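Local structure of aminopeptidase N family protein (Idiomarina loihiensis L2TR, 4FGM) at residues 210-215 with 273-278; 279-284 with 304-309; 298-303 with 419-424. The protein probably acts as a zinc-dependent aminopeptidase of the M61 family, here with maleic acid bound to its zinc ion. All blocks are in the same frame, centred on the assembly; numbering follows the deposited sequence.

Interaction 1: residues 210-215 with 273-278; sequences TQISLF and HEYFHS. With ZN (zinc ion), chain C; MAE (maleic acid), chain B.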
loop_
_atom_site.group_PDB
_atom_site.type_symbol
_atom_site.label_atom_id
_atom_site.label_comp_id
_atom_site.label_asym_id
_atom_site.label_seq_id
_atom_site.Cartn_x
_atom_site.Cartn_y
_atom_site.Cartn_z
ATOM N N THR A 210 16.093 -7.823 -11.226
ATOM C CA THR A 210 15.221 -8.980 -11.376
ATOM C C THR A 210 13.906 -8.568 -12.029
ATOM O O THR A 210 13.391 -9.265 -12.898
ATOM C CB THR A 210 14.930 -9.628 -10.013
ATOM O OG1 THR A 210 16.135 -10.205 -9.503
ATOM C CG2 THR A 210 13.882 -10.700 -10.135
ATOM N N GLN A 211 13.367 -7.425 -11.629
ATOM C CA GLN A 211 12.103 -6.980 -12.200
ATOM C C GLN A 211 12.232 -6.523 -13.655
ATOM O O GLN A 211 11.413 -6.898 -14.503
ATOM C CB GLN A 211 11.481 -5.889 -11.318
ATOM C CG GLN A 211 11.056 -6.443 -9.945
ATOM C CD GLN A 211 10.013 -5.598 -9.228
ATOM O OE1 GLN A 211 9.096 -5.057 -9.851
ATOM N NE2 GLN A 211 10.134 -5.505 -7.903
ATOM N N ILE A 212 13.261 -5.731 -13.953
ATOM C CA ILE A 212 13.474 -5.271 -15.318
ATOM C C ILE A 212 13.700 -6.480 -16.233
ATOM O O ILE A 212 13.210 -6.510 -17.360
ATOM C CB ILE A 212 14.683 -4.325 -15.407
ATOM C CG1 ILE A 212 14.394 -3.046 -14.621
ATOM C CG2 ILE A 212 14.966 -3.988 -16.856
ATOM C CD1 ILE A 212 15.614 -2.169 -14.395
ATOM N N SER A 213 14.443 -7.474 -15.750
ATOM C CA SER A 213 14.682 -8.680 -16.538
ATOM C C SER A 213 13.357 -9.389 -16.772
ATOM O O SER A 213 13.115 -9.926 -17.850
ATOM C CB SER A 213 15.623 -9.643 -15.809
ATOM O OG SER A 213 16.933 -9.122 -15.733
ATOM N N LEU A 214 12.500 -9.384 -15.754
ATOM C CA LEU A 214 11.202 -10.044 -15.844
ATOM C C LEU A 214 10.339 -9.488 -16.977
ATOM O O LEU A 214 9.805 -10.243 -17.790
ATOM C CB LEU A 214 10.464 -9.925 -14.507
ATOM C CG LEU A 214 9.133 -10.666 -14.351
ATOM C CD1 LEU A 214 8.869 -10.917 -12.879
ATOM C CD2 LEU A 214 8.002 -9.870 -14.979
ATOM N N PHE A 215 10.197 -8.167 -17.024
ATOM C CA PHE A 215 9.402 -7.541 -18.068
ATOM C C PHE A 215 10.242 -7.328 -19.322
ATOM O O PHE A 215 9.711 -7.029 -20.395
ATOM C CB PHE A 215 8.844 -6.200 -17.584
ATOM C CG PHE A 215 7.828 -6.328 -16.489
ATOM C CD1 PHE A 215 8.217 -6.313 -15.156
ATOM C CD2 PHE A 215 6.479 -6.488 -16.793
ATOM C CE1 PHE A 215 7.274 -6.460 -14.139
ATOM C CE2 PHE A 215 5.529 -6.635 -15.787
ATOM C CZ PHE A 215 5.927 -6.620 -14.455
ATOM N N HIS A 273 7.377 -3.975 -3.871
ATOM C CA HIS A 273 5.958 -3.826 -4.154
ATOM C C HIS A 273 5.672 -2.559 -4.983
ATOM O O HIS A 273 4.968 -2.605 -6.002
ATOM C CB HIS A 273 5.185 -3.776 -2.829
ATOM C CG HIS A 273 3.699 -3.713 -2.987
ATOM N ND1 HIS A 273 2.893 -4.826 -2.871
ATOM C CD2 HIS A 273 2.873 -2.675 -3.258
ATOM C CE1 HIS A 273 1.632 -4.477 -3.060
ATOM N NE2 HIS A 273 1.592 -3.178 -3.296
ATOM N N GLU A 274 6.217 -1.424 -4.552
ATOM C CA GLU A 274 5.974 -0.180 -5.272
ATOM C C GLU A 274 6.625 -0.193 -6.654
ATOM O O GLU A 274 6.037 0.271 -7.632
ATOM C CB GLU A 274 6.488 1.007 -4.454
ATOM C CG GLU A 274 5.904 1.119 -3.041
ATOM C CD GLU A 274 4.390 0.983 -2.997
ATOM O OE1 GLU A 274 3.723 1.329 -3.990
ATOM O OE2 GLU A 274 3.858 0.541 -1.959
ATOM N N TYR A 275 7.837 -0.739 -6.725
ATOM C CA TYR A 275 8.585 -0.828 -7.977
ATOM C C TYR A 275 7.791 -1.642 -9.000
ATOM O O TYR A 275 7.629 -1.229 -10.150
ATOM C CB TYR A 275 9.942 -1.492 -7.726
ATOM C CG TYR A 275 10.973 -1.270 -8.818
ATOM C CD1 TYR A 275 11.546 -0.011 -9.016
ATOM C CD2 TYR A 275 11.409 -2.330 -9.623
ATOM C CE1 TYR A 275 12.527 0.184 -9.978
ATOM C CE2 TYR A 275 12.392 -2.144 -10.590
ATOM C CZ TYR A 275 12.949 -0.889 -10.761
ATOM O OH TYR A 275 13.945 -0.705 -11.685
ATOM N N PHE A 276 7.290 -2.796 -8.574
ATOM C CA PHE A 276 6.508 -3.666 -9.446
ATOM C C PHE A 276 5.310 -2.902 -10.006
ATOM O O PHE A 276 4.919 -3.076 -11.172
ATOM C CB PHE A 276 5.992 -4.871 -8.661
ATOM C CG PHE A 276 5.457 -5.979 -9.526
ATOM C CD1 PHE A 276 6.329 -6.855 -10.170
ATOM C CD2 PHE A 276 4.089 -6.131 -9.724
ATOM C CE1 PHE A 276 5.848 -7.869 -10.993
ATOM C CE2 PHE A 276 3.593 -7.147 -10.549
ATOM C CZ PHE A 276 4.477 -8.017 -11.188
ATOM N N HIS A 277 4.735 -2.051 -9.159
ATOM C CA HIS A 277 3.578 -1.237 -9.536
ATOM C C HIS A 277 3.910 -0.344 -10.742
ATOM O O HIS A 277 2.995 0.122 -11.447
ATOM C CB HIS A 277 3.113 -0.363 -8.361
ATOM C CG HIS A 277 2.058 -1.000 -7.509
ATOM N ND1 HIS A 277 0.967 -1.666 -8.035
ATOM C CD2 HIS A 277 1.890 -1.014 -6.168
ATOM C CE1 HIS A 277 0.175 -2.058 -7.055
ATOM N NE2 HIS A 277 0.713 -1.673 -5.913
ATOM N N SER A 278 5.202 -0.081 -10.969
ATOM C CA SER A 278 5.602 0.751 -12.109
ATOM C C SER A 278 5.020 0.142 -13.380
ATOM O O SER A 278 4.617 0.858 -14.319
ATOM C CB SER A 278 7.119 0.792 -12.244
ATOM O OG SER A 278 7.663 1.661 -11.270
HETATM ZN ZN ZN C . -0.089 -1.898 -4.097
HETATM C C1 MAE B . -0.656 0.089 -2.395
HETATM O O1 MAE B . -1.781 -0.347 -2.823
HETATM O O2 MAE B . 0.300 0.143 -3.202
HETATM C C2 MAE B . -0.583 0.546 -0.989
HETATM C C3 MAE B . -1.077 1.624 -0.385
HETATM C C4 MAE B . -1.868 2.684 -1.001
HETATM O O3 MAE B . -2.173 2.765 -2.206
HETATM O O4 MAE B . -2.288 3.542 -0.198
#
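CB of Gln211 lies at the edge of the Tyr275 ring, in its plane, and Gln211 CD follows beside the same rim, 3.6 Å from Tyr275 CD2. The two side chains run antiparallel alongside one another, with amide and ring planes 82° apart. OE1 of Gln211 rests against the Phe276 backbone, 3.0 Å from Phe276 CA, and also meets the edge of that residue's ring, 3.3 Å from Phe276 CD1. Phe215 adds a third ring: its CZ stands 3.7 Å from Phe276 CE1, and the two planes are inclined by 54°, an oblique pairing. One face of the Phe215 ring is covered by its neighbour Leu214, whose CD2 sits 3.5 Å above the plane, displaced from the ring centre. With CG anti to the carbonyl carbon (chi1 -67°) and the chain extended beyond it, Gln211 reaches across to helix 262-277, where NE2 is hydrogen-bonded to the Cys272 carbonyl. An alanine here would probably leave that carbonyl without this donor and open a gap between the rims of Tyr275 and Phe276. Farther along the Tyr275 ring, OH touches Ile212 CD1 at 3.5 Å and is hydrogen-bonded to His185. All five residues that meet are buried, and helix 197-215 backs the active-site helix through the Gln211 amide and aromatic and aliphatic packing, without a hydrogen bond between the two segments. Tyr275 and Phe276 take this packing, whereas CB of His273, Glu274 and His277 points away from it. NE2 of His273 binds the zinc ion at 2.3 Å and NE2 of His277 at 2.0 Å; ND1 of His273 is held by Asp314. With Glu307 as the third protein ligand, this is the HExxH zinc helix of the M61 peptidases.

Interaction 2: residues 279-284 with 304-309; sequences WNIKTL and WFYEGM. With ZN (zinc ion), chain C; MAE (maleic acid), chain B.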
loop_
_atom_site.group_PDB
_atom_site.type_symbol
_atom_site.label_atom_id
_atom_site.label_comp_id
_atom_site.label_asym_id
_atom_site.label_seq_id
_atom_site.Cartn_x
_atom_site.Cartn_y
_atom_site.Cartn_z
ATOM N N TRP A 279 5.019 -1.187 -13.431
ATOM C CA TRP A 279 4.481 -1.868 -14.595
ATOM C C TRP A 279 3.018 -2.164 -14.312
ATOM O O TRP A 279 2.127 -1.869 -15.124
ATOM C CB TRP A 279 5.201 -3.189 -14.823
ATOM C CG TRP A 279 6.582 -3.043 -15.335
ATOM C CD1 TRP A 279 6.982 -3.049 -16.648
ATOM C CD2 TRP A 279 7.766 -2.896 -14.552
ATOM N NE1 TRP A 279 8.356 -2.925 -16.727
ATOM C CE2 TRP A 279 8.861 -2.834 -15.456
ATOM C CE3 TRP A 279 8.013 -2.821 -13.172
ATOM C CZ2 TRP A 279 10.176 -2.696 -15.026
ATOM C CZ3 TRP A 279 9.321 -2.685 -12.737
ATOM C CH2 TRP A 279 10.394 -2.628 -13.663
ATOM N N ASN A 280 2.773 -2.738 -13.145
ATOM C CA ASN A 280 1.422 -3.106 -12.772
ATOM C C ASN A 280 0.687 -2.007 -12.021
ATOM O O ASN A 280 0.990 -1.761 -10.841
ATOM C CB ASN A 280 1.526 -4.376 -11.931
ATOM C CG ASN A 280 0.253 -5.206 -11.912
ATOM O OD1 ASN A 280 -0.645 -5.014 -12.727
ATOM N ND2 ASN A 280 0.190 -6.172 -10.978
ATOM N N ILE A 281 -0.179 -1.300 -12.753
ATOM C CA ILE A 281 -0.987 -0.169 -12.293
ATOM C C ILE A 281 -0.603 1.211 -12.760
ATOM O O ILE A 281 -1.465 2.105 -12.792
ATOM C CB ILE A 281 -1.160 -0.123 -10.749
ATOM C CG1 ILE A 281 -2.477 0.592 -10.410
ATOM C CG2 ILE A 281 -0.092 0.758 -10.129
ATOM C CD1 ILE A 281 -3.675 -0.021 -11.082
ATOM N N LYS A 282 0.673 1.405 -13.062
ATOM C CA LYS A 282 1.085 2.716 -13.521
ATOM C C LYS A 282 1.017 2.752 -15.041
ATOM O O LYS A 282 0.643 3.787 -15.611
ATOM C CB LYS A 282 2.505 3.063 -13.068
ATOM C CG LYS A 282 2.572 3.566 -11.622
ATOM C CD LYS A 282 1.235 4.156 -11.177
ATOM C CE LYS A 282 1.178 5.619 -11.495
ATOM N NZ LYS A 282 -0.238 6.032 -11.601
ATOM N N THR A 283 1.385 1.648 -15.704
ATOM C CA THR A 283 1.332 1.598 -17.166
ATOM C C THR A 283 0.262 0.596 -17.584
ATOM O O THR A 283 -0.616 0.920 -18.385
ATOM C CB THR A 283 2.697 1.234 -17.774
ATOM O OG1 THR A 283 3.318 0.197 -17.002
ATOM C CG2 THR A 283 3.594 2.465 -17.804
ATOM N N LEU A 284 0.338 -0.620 -17.050
ATOM C CA LEU A 284 -0.677 -1.637 -17.322
ATOM C C LEU A 284 -1.723 -1.270 -16.267
ATOM O O LEU A 284 -1.406 -1.231 -15.080
ATOM C CB LEU A 284 -0.127 -3.043 -17.039
ATOM C CG LEU A 284 -0.795 -4.297 -17.632
ATOM C CD1 LEU A 284 -0.956 -5.327 -16.531
ATOM C CD2 LEU A 284 -2.142 -3.973 -18.259
ATOM N N TRP A 304 -7.989 -7.056 -7.580
ATOM C CA TRP A 304 -7.552 -8.398 -7.189
ATOM C C TRP A 304 -6.307 -8.720 -8.003
ATOM O O TRP A 304 -5.448 -9.505 -7.592
ATOM C CB TRP A 304 -8.628 -9.449 -7.496
ATOM C CG TRP A 304 -8.921 -9.635 -8.970
ATOM C CD1 TRP A 304 -9.907 -9.018 -9.700
ATOM C CD2 TRP A 304 -8.224 -10.490 -9.886
ATOM N NE1 TRP A 304 -9.865 -9.440 -11.007
ATOM C CE2 TRP A 304 -8.844 -10.340 -11.151
ATOM C CE3 TRP A 304 -7.139 -11.369 -9.764
ATOM C CZ2 TRP A 304 -8.414 -11.038 -12.283
ATOM C CZ3 TRP A 304 -6.712 -12.067 -10.893
ATOM C CH2 TRP A 304 -7.350 -11.895 -12.136
ATOM N N PHE A 305 -6.222 -8.105 -9.175
ATOM C CA PHE A 305 -5.094 -8.321 -10.055
ATOM C C PHE A 305 -4.015 -7.264 -9.820
ATOM O O PHE A 305 -2.844 -7.589 -9.581
ATOM C CB PHE A 305 -5.575 -8.307 -11.518
ATOM C CG PHE A 305 -4.461 -8.374 -12.529
ATOM C CD1 PHE A 305 -3.830 -7.206 -12.979
ATOM C CD2 PHE A 305 -4.022 -9.605 -13.011
ATOM C CE1 PHE A 305 -2.775 -7.267 -13.896
ATOM C CE2 PHE A 305 -2.969 -9.682 -13.926
ATOM C CZ PHE A 305 -2.341 -8.509 -14.372
ATOM N N TYR A 306 -4.411 -6.000 -9.865
ATOM C CA TYR A 306 -3.457 -4.918 -9.681
ATOM C C TYR A 306 -2.832 -4.856 -8.294
ATOM O O TYR A 306 -1.699 -4.404 -8.138
ATOM C CB TYR A 306 -4.111 -3.597 -10.088
ATOM C CG TYR A 306 -4.231 -3.534 -11.587
ATOM C CD1 TYR A 306 -3.084 -3.447 -12.384
ATOM C CD2 TYR A 306 -5.461 -3.689 -12.220
ATOM C CE1 TYR A 306 -3.159 -3.528 -13.771
ATOM C CE2 TYR A 306 -5.548 -3.775 -13.611
ATOM C CZ TYR A 306 -4.389 -3.697 -14.378
ATOM O OH TYR A 306 -4.448 -3.828 -15.745
ATOM N N GLU A 307 -3.558 -5.316 -7.285
ATOM C CA GLU A 307 -3.000 -5.336 -5.943
ATOM C C GLU A 307 -2.601 -6.769 -5.597
ATOM O O GLU A 307 -1.548 -6.996 -4.999
ATOM C CB GLU A 307 -4.001 -4.796 -4.917
ATOM C CG GLU A 307 -4.175 -3.278 -4.952
ATOM C CD GLU A 307 -2.859 -2.528 -4.817
ATOM O OE1 GLU A 307 -1.840 -3.165 -4.502
ATOM O OE2 GLU A 307 -2.844 -1.299 -5.022
ATOM N N GLY A 308 -3.437 -7.728 -6.002
ATOM C CA GLY A 308 -3.177 -9.135 -5.729
ATOM C C GLY A 308 -1.869 -9.681 -6.276
ATOM O O GLY A 308 -1.062 -10.222 -5.511
HETATM N N MSE A 309 -1.655 -9.552 -7.589
HETATM C CA MSE A 309 -0.428 -10.044 -8.217
HETATM C C MSE A 309 0.786 -9.402 -7.554
HETATM O O MSE A 309 1.780 -10.076 -7.246
HETATM C CB MSE A 309 -0.404 -9.711 -9.720
HETATM C CG MSE A 309 -1.597 -10.214 -10.536
HETATM SE SE MSE A 309 -1.888 -12.152 -10.508
HETATM C CE MSE A 309 -3.503 -12.189 -9.455
HETATM ZN ZN ZN C . -0.089 -1.898 -4.097
HETATM C C1 MAE B . -0.656 0.089 -2.395
HETATM O O1 MAE B . -1.781 -0.347 -2.823
HETATM O O2 MAE B . 0.300 0.143 -3.202
HETATM C C2 MAE B . -0.583 0.546 -0.989
HETATM C C3 MAE B . -1.077 1.624 -0.385
HETATM C C4 MAE B . -1.868 2.684 -1.001
HETATM O O3 MAE B . -2.173 2.765 -2.206
HETATM O O4 MAE B . -2.288 3.542 -0.198
#
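The carbonyl oxygen of Leu284 accepts a backbone hydrogen bond from Ile281 N at 2.6 Å, and across the contact the same Leu284 O touches Tyr306 CE1 at 3.2 Å. Tyr306 is the centre of the contact. Its CG lies anti to the carbonyl carbon (chi1 -73°), and the ring that follows is inserted among Asn280, Ile281 and Leu284. Ile281 CD1 comes obliquely to 3.6 Å from Tyr306 CG, while one face of the ring carries Phe305 CD1, 3.6 Å above the plane and over its centre. At the far end Leu284 CD2 touches Tyr306 OH, and that hydroxyl is hydrogen-bonded to Thr419. The other methyl of Leu284, CD1, lies at the edge of the Phe305 ring, against its CE1. Asn280 OD1 approaches Tyr306 CD1 to 2.9 Å; this carbon and Phe305 CE1 are its nearest neighbours across the contact, both met obliquely. The amide plane stands 49° from the Tyr306 ring and 81° from that of Phe305. The other branch, ND2, packs near CB of Met309, a selenomethionine in this crystal. Met405, on helix 401-413, touches both Asn280 and Phe305. The next residue after Tyr306 is the zinc ligand Glu307, whose OE1 binds the metal at 2.2 Å, beside His273 and His277. Its OE2 is 2.6 Å from O1 of the maleic acid, so close for two oxygens that one of the acid groups probably carries a proton. The loop after the zinc helix packs on the turn that carries Glu307 through apolar side chains and the Asn280 amide, with no hydrogen bond across the contact. Asn280 OD1 is thus buried against two rings with no polar partner in the model, a cost that the surrounding packing must probably repay.

Interaction 3: residues 298-303 with 419-424; sequences SYTEQL and TADDTV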
loop_
_atom_site.group_PDB
_atom_site.type_symbol
_atom_site.label_atom_id
_atom_site.label_comp_id
_atom_site.label_asym_id
_atom_site.label_seq_id
_atom_site.Cartn_x
_atom_site.Cartn_y
_atom_site.Cartn_z
ATOM N N SER A 298 -14.282 5.965 -8.319
ATOM C CA SER A 298 -14.117 5.350 -9.633
ATOM C C SER A 298 -14.046 3.855 -9.361
ATOM O O SER A 298 -13.032 3.335 -8.897
ATOM C CB SER A 298 -12.830 5.843 -10.313
ATOM O OG SER A 298 -12.747 5.379 -11.655
ATOM N N TYR A 299 -15.141 3.173 -9.663
ATOM C CA TYR A 299 -15.269 1.751 -9.398
ATOM C C TYR A 299 -14.626 0.785 -10.384
ATOM O O TYR A 299 -14.743 0.947 -11.592
ATOM C CB TYR A 299 -16.758 1.410 -9.270
ATOM C CG TYR A 299 -17.509 2.272 -8.276
ATOM C CD1 TYR A 299 -17.433 2.021 -6.905
ATOM C CD2 TYR A 299 -18.296 3.345 -8.705
ATOM C CE1 TYR A 299 -18.120 2.813 -5.987
ATOM C CE2 TYR A 299 -18.989 4.141 -7.796
ATOM C CZ TYR A 299 -18.897 3.870 -6.435
ATOM O OH TYR A 299 -19.563 4.657 -5.515
ATOM N N THR A 300 -13.955 -0.226 -9.846
ATOM C CA THR A 300 -13.335 -1.268 -10.651
ATOM C C THR A 300 -13.107 -2.491 -9.763
ATOM O O THR A 300 -12.665 -2.369 -8.621
ATOM C CB THR A 300 -11.984 -0.823 -11.269
ATOM O OG1 THR A 300 -11.438 -1.909 -12.032
ATOM C CG2 THR A 300 -10.987 -0.422 -10.185
ATOM N N GLU A 301 -13.422 -3.667 -10.291
ATOM C CA GLU A 301 -13.259 -4.912 -9.547
ATOM C C GLU A 301 -11.906 -5.542 -9.830
ATOM O O GLU A 301 -11.640 -6.657 -9.383
ATOM C CB GLU A 301 -14.337 -5.914 -9.955
ATOM C CG GLU A 301 -14.210 -6.365 -11.414
ATOM C CD GLU A 301 -15.192 -7.459 -11.783
ATOM O OE1 GLU A 301 -16.412 -7.264 -11.585
ATOM O OE2 GLU A 301 -14.738 -8.514 -12.274
ATOM N N GLN A 302 -11.051 -4.833 -10.563
ATOM C CA GLN A 302 -9.751 -5.377 -10.935
ATOM C C GLN A 302 -8.593 -5.288 -9.935
ATOM O O GLN A 302 -7.484 -5.739 -10.235
ATOM C CB GLN A 302 -9.322 -4.765 -12.267
ATOM C CG GLN A 302 -10.265 -5.102 -13.411
ATOM C CD GLN A 302 -9.873 -4.433 -14.711
ATOM O OE1 GLN A 302 -8.726 -4.524 -15.149
ATOM N NE2 GLN A 302 -10.829 -3.763 -15.339
ATOM N N LEU A 303 -8.826 -4.728 -8.752
ATOM C CA LEU A 303 -7.744 -4.627 -7.777
ATOM C C LEU A 303 -7.232 -5.991 -7.310
ATOM O O LEU A 303 -6.155 -6.081 -6.718
ATOM C CB LEU A 303 -8.176 -3.783 -6.581
ATOM C CG LEU A 303 -8.463 -2.310 -6.910
ATOM C CD1 LEU A 303 -8.719 -1.542 -5.619
ATOM C CD2 LEU A 303 -7.284 -1.696 -7.659
ATOM N N THR A 419 -6.918 -2.799 -19.335
ATOM C CA THR A 419 -7.565 -4.092 -19.162
ATOM C C THR A 419 -9.007 -3.934 -18.704
ATOM O O THR A 419 -9.302 -3.103 -17.845
ATOM C CB THR A 419 -6.828 -4.956 -18.112
ATOM O OG1 THR A 419 -6.794 -4.263 -16.855
ATOM C CG2 THR A 419 -5.418 -5.263 -18.567
ATOM N N ALA A 420 -9.901 -4.724 -19.293
ATOM C CA ALA A 420 -11.315 -4.709 -18.915
ATOM C C ALA A 420 -11.436 -5.768 -17.824
ATOM O O ALA A 420 -10.504 -6.554 -17.619
ATOM C CB ALA A 420 -12.196 -5.067 -20.104
ATOM N N ASP A 421 -12.568 -5.804 -17.130
ATOM C CA ASP A 421 -12.743 -6.765 -16.044
ATOM C C ASP A 421 -12.464 -8.217 -16.396
ATOM O O ASP A 421 -11.934 -8.959 -15.572
ATOM C CB ASP A 421 -14.147 -6.659 -15.450
ATOM C CG ASP A 421 -14.428 -5.294 -14.858
ATOM O OD1 ASP A 421 -13.465 -4.521 -14.664
ATOM O OD2 ASP A 421 -15.609 -5.000 -14.578
ATOM N N ASP A 422 -12.793 -8.623 -17.617
ATOM C CA ASP A 422 -12.591 -10.014 -18.026
ATOM C C ASP A 422 -11.372 -10.272 -18.910
ATOM O O ASP A 422 -11.126 -11.406 -19.317
ATOM C CB ASP A 422 -13.856 -10.528 -18.728
ATOM C CG ASP A 422 -14.089 -9.865 -20.073
ATOM O OD1 ASP A 422 -13.843 -8.644 -20.196
ATOM O OD2 ASP A 422 -14.534 -10.565 -21.009
ATOM N N THR A 423 -10.601 -9.228 -19.188
ATOM C CA THR A 423 -9.415 -9.359 -20.032
ATOM C C THR A 423 -8.445 -10.462 -19.623
ATOM O O THR A 423 -8.087 -11.310 -20.441
ATOM C CB THR A 423 -8.622 -8.033 -20.093
ATOM O OG1 THR A 423 -9.432 -7.016 -20.700
ATOM C CG2 THR A 423 -7.334 -8.214 -20.903
ATOM N N VAL A 424 -8.011 -10.451 -18.367
ATOM C CA VAL A 424 -7.056 -11.447 -17.894
ATOM C C VAL A 424 -7.553 -12.895 -17.965
ATOM O O VAL A 424 -6.823 -13.777 -18.420
ATOM C CB VAL A 424 -6.590 -11.129 -16.446
ATOM C CG1 VAL A 424 -5.677 -12.237 -15.924
ATOM C CG2 VAL A 424 -5.841 -9.806 -16.433
HETATM O O HOH W 1 -13.397 -1.883 -14.266
HETATM O O HOH W 2 -11.903 -8.675 -12.711
HETATM O O HOH W 3 -15.683 -3.404 -12.452
HETATM O O HOH W 4 -17.739 -6.633 -14.706
#
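Gln302, whose backbone N closes an ST turn by donating to Thr300 OG1, crosses Asp421 at about a right angle, its amide plane 80° from the carboxylate. Its CG is anti to the carbonyl carbon (chi1 -62°), the chain is extended beyond CG, and the amide ends in three hydrogen bonds to residues 419-421. NE2 gives one to Asp421 OD1 at 2.8 Å, on the anti lone pair, and another to Thr419 O at 3.0 Å, which it approaches from above the carbonyl plane. OE1 accepts from Thr419 OG1 at 2.6 Å, with the hydroxyl in the carbonyl plane of Gln302. The amide thus joins the loop before helix 303-306 to the turn that leads into helix 423-429. Glu301 meets Asp421 quite differently: the two carboxylates are stacked with planes 2° apart, and Glu301 CG is 3.6 Å from Asp421 CG. The like charges come to 3.8 Å between Glu301 OE1 and Asp421 OD2. Their repulsion is probably eased by water donors and by Tyr445, the hydrogen-bonding partner of Glu301 OE2. One water links Thr300 OG1 to Asp421 OD1, and another joins Glu301 N to Asp421 OD2. A further water donates both to Glu301 OE2 and to Asp421 O, 2.9 Å from each.

From the N terminus, helix 197-215 supplies the first partner, and interaction 1 closes a loop of 57 residues, mainly the strands between 222 and 248 and most of helix 262-277. Interaction 2 opens at once at 279 and closes a much shorter loop by 309, so the two stand in series yet share the zinc and the maleic acid, with Ser278 O probably bonded to Thr283 OG1. Interaction 3 begins at 298, inside the loop of interaction 2, and ends at 424, so these two cross; Gly308 N probably bonds Leu303 O between them. Across a long, mostly helical loop, interaction 3 ties the segment before helix 303-306 to the turn before helix 423-429.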